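Local coordinates for protein tyrosine aminotransferase (Leishmania infantum, PDB 4IX8) that probably transfers the amino group of L-tyrosine to 2-oxoglutarate with the help of pyridoxal 5'-phosphate, at residues 362-367 against 433-438. Residues are numbered along the deposited sequence; the frame is centred on the assembly and turned at random.
Sequences IGISME and DRIIEF
I362, in the loop before edge strand 364-365, and I364, in the strand itself, face helix 425-442. The backbones come nearest at I362 and I436, whose CA atoms lie 7.1 Å apart. G363 separates the two isoleucines. Its backbone and that of S365 are hydrogen-bonded to N380 and K378, which ties the segment to strand 374-379 and to the residue just after it.

Two isoleucine pairs make the contact. In each, the delta methyl of the isoleucine from 362-367 does the touching. CD1 of I362 lies 4.2 Å from CG1 of I436. CD1 of I364 lies 4.1 Å from the branch methyl CG2 of I435, and these two side chains cross at about a right angle. In I364, CG1 stands anti to the carbonyl carbon (chi1 -70°), and the nearly extended chi2 carries CD1 on to the helix. I362 and I364 also touch C439, one turn further along the helix.

Only aliphatic carbon meets between the two segments, so van der Waals and hydrophobic forces hold them. The burial is modest, 135 Å² in all. The contact seats the outermost strand of the smaller, five-stranded sheet against the C-terminal helix, consistent with the small domain of this aminotransferase family.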
loop_
_atom_site.group_PDB
_atom_site.type_symbol
_atom_site.label_atom_id
_atom_site.label_comp_id
_atom_site.label_asym_id
_atom_site.label_seq_id
_atom_site.Cartn_x
_atom_site.Cartn_y
_atom_site.Cartn_z
ATOM N N ILE A 362 -20.143 23.312 30.695
ATOM C CA ILE A 362 -20.717 23.234 29.346
ATOM C C ILE A 362 -20.932 21.811 28.864
ATOM O O ILE A 362 -21.266 21.594 27.695
ATOM C CB ILE A 362 -19.825 23.968 28.312
ATOM C CG1 ILE A 362 -18.368 23.616 28.546
ATOM C CG2 ILE A 362 -19.996 25.483 28.436
ATOM C CD1 ILE A 362 -17.459 23.888 27.386
ATOM N N GLY A 363 -20.718 20.834 29.744
ATOM C CA GLY A 363 -21.112 19.464 29.465
ATOM C C GLY A 363 -20.065 18.648 28.739
ATOM O O GLY A 363 -20.388 17.620 28.126
ATOM N N ILE A 364 -18.812 19.103 28.822
ATOM C CA ILE A 364 -17.659 18.432 28.215
ATOM C C ILE A 364 -16.701 17.940 29.294
ATOM O O ILE A 364 -16.201 18.719 30.095
ATOM C CB ILE A 364 -16.902 19.354 27.237
ATOM C CG1 ILE A 364 -17.751 19.579 25.998
ATOM C CG2 ILE A 364 -15.555 18.734 26.795
ATOM C CD1 ILE A 364 -17.259 20.661 25.116
ATOM N N SER A 365 -16.507 16.631 29.343
ATOM C CA SER A 365 -15.524 16.016 30.218
ATOM C C SER A 365 -14.408 15.397 29.361
ATOM O O SER A 365 -14.619 15.089 28.192
ATOM C CB SER A 365 -16.216 14.954 31.076
ATOM O OG SER A 365 -15.288 14.272 31.874
ATOM N N MET A 366 -13.254 15.127 29.943
ATOM C CA MET A 366 -12.203 14.527 29.170
ATOM C C MET A 366 -11.049 14.079 30.026
ATOM O O MET A 366 -10.640 14.758 30.968
ATOM C CB MET A 366 -11.706 15.507 28.107
ATOM C CG MET A 366 -11.240 16.781 28.697
ATOM S SD MET A 366 -10.624 17.944 27.482
ATOM C CE MET A 366 -8.969 17.348 27.386
ATOM N N GLU A 367 -10.489 12.946 29.626
ATOM C CA GLU A 367 -9.243 12.467 30.160
ATOM C C GLU A 367 -8.122 13.131 29.360
ATOM O O GLU A 367 -8.025 12.976 28.139
ATOM C CB GLU A 367 -9.190 10.946 30.060
ATOM C CG GLU A 367 -10.457 10.300 30.611
ATOM C CD GLU A 367 -10.777 10.814 32.030
ATOM O OE1 GLU A 367 -9.867 10.741 32.896
ATOM O OE2 GLU A 367 -11.900 11.348 32.268
ATOM N N ASP A 433 -12.596 28.646 22.038
ATOM C CA ASP A 433 -13.474 29.769 22.382
ATOM C C ASP A 433 -14.826 29.576 21.696
ATOM O O ASP A 433 -15.870 29.773 22.311
ATOM C CB ASP A 433 -12.879 31.138 21.957
ATOM C CG ASP A 433 -11.634 31.545 22.757
ATOM O OD1 ASP A 433 -11.427 31.012 23.855
ATOM O OD2 ASP A 433 -10.850 32.405 22.287
ATOM N N ARG A 434 -14.808 29.160 20.428
ATOM C CA ARG A 434 -16.051 29.009 19.671
ATOM C C ARG A 434 -16.892 27.845 20.170
ATOM O O ARG A 434 -18.128 27.884 20.130
ATOM C CB ARG A 434 -15.747 28.822 18.196
ATOM C CG ARG A 434 -15.104 30.046 17.544
ATOM C CD ARG A 434 -15.078 29.829 16.035
ATOM N NE ARG A 434 -14.051 30.599 15.348
ATOM C CZ ARG A 434 -13.730 30.438 14.066
ATOM N NH1 ARG A 434 -14.356 29.528 13.330
ATOM N NH2 ARG A 434 -12.780 31.197 13.523
ATOM N N ILE A 435 -16.205 26.846 20.708
ATOM C CA ILE A 435 -16.849 25.681 21.250
ATOM C C ILE A 435 -17.543 26.052 22.557
ATOM O O ILE A 435 -18.680 25.646 22.807
ATOM C CB ILE A 435 -15.836 24.593 21.481
ATOM C CG1 ILE A 435 -15.368 24.070 20.124
ATOM C CG2 ILE A 435 -16.457 23.427 22.257
ATOM C CD1 ILE A 435 -14.122 23.292 20.165
ATOM N N ILE A 436 -16.868 26.846 23.378
ATOM C CA ILE A 436 -17.458 27.333 24.606
ATOM C C ILE A 436 -18.692 28.155 24.324
ATOM O O ILE A 436 -19.754 27.929 24.878
ATOM C CB ILE A 436 -16.451 28.164 25.368
ATOM C CG1 ILE A 436 -15.348 27.239 25.882
ATOM C CG2 ILE A 436 -17.113 28.944 26.510
ATOM C CD1 ILE A 436 -14.168 27.986 26.438
ATOM N N GLU A 437 -18.535 29.138 23.464
ATOM C CA GLU A 437 -19.650 29.963 23.062
ATOM C C GLU A 437 -20.758 29.085 22.496
ATOM O O GLU A 437 -21.929 29.296 22.762
ATOM C CB GLU A 437 -19.164 30.985 22.051
ATOM C CG GLU A 437 -20.222 31.775 21.360
ATOM C CD GLU A 437 -19.640 32.415 20.132
ATOM O OE1 GLU A 437 -18.606 33.102 20.293
ATOM O OE2 GLU A 437 -20.168 32.180 19.017
ATOM N N PHE A 438 -20.378 28.077 21.730
ATOM C CA PHE A 438 -21.357 27.227 21.077
ATOM C C PHE A 438 -22.181 26.431 22.094
ATOM O O PHE A 438 -23.405 26.303 21.975
ATOM C CB PHE A 438 -20.645 26.282 20.130
ATOM C CG PHE A 438 -21.513 25.198 19.591
ATOM C CD1 PHE A 438 -22.355 25.438 18.534
ATOM C CD2 PHE A 438 -21.473 23.950 20.122
ATOM C CE1 PHE A 438 -23.140 24.454 18.025
ATOM C CE2 PHE A 438 -22.261 22.954 19.607
ATOM C CZ PHE A 438 -23.100 23.217 18.562
#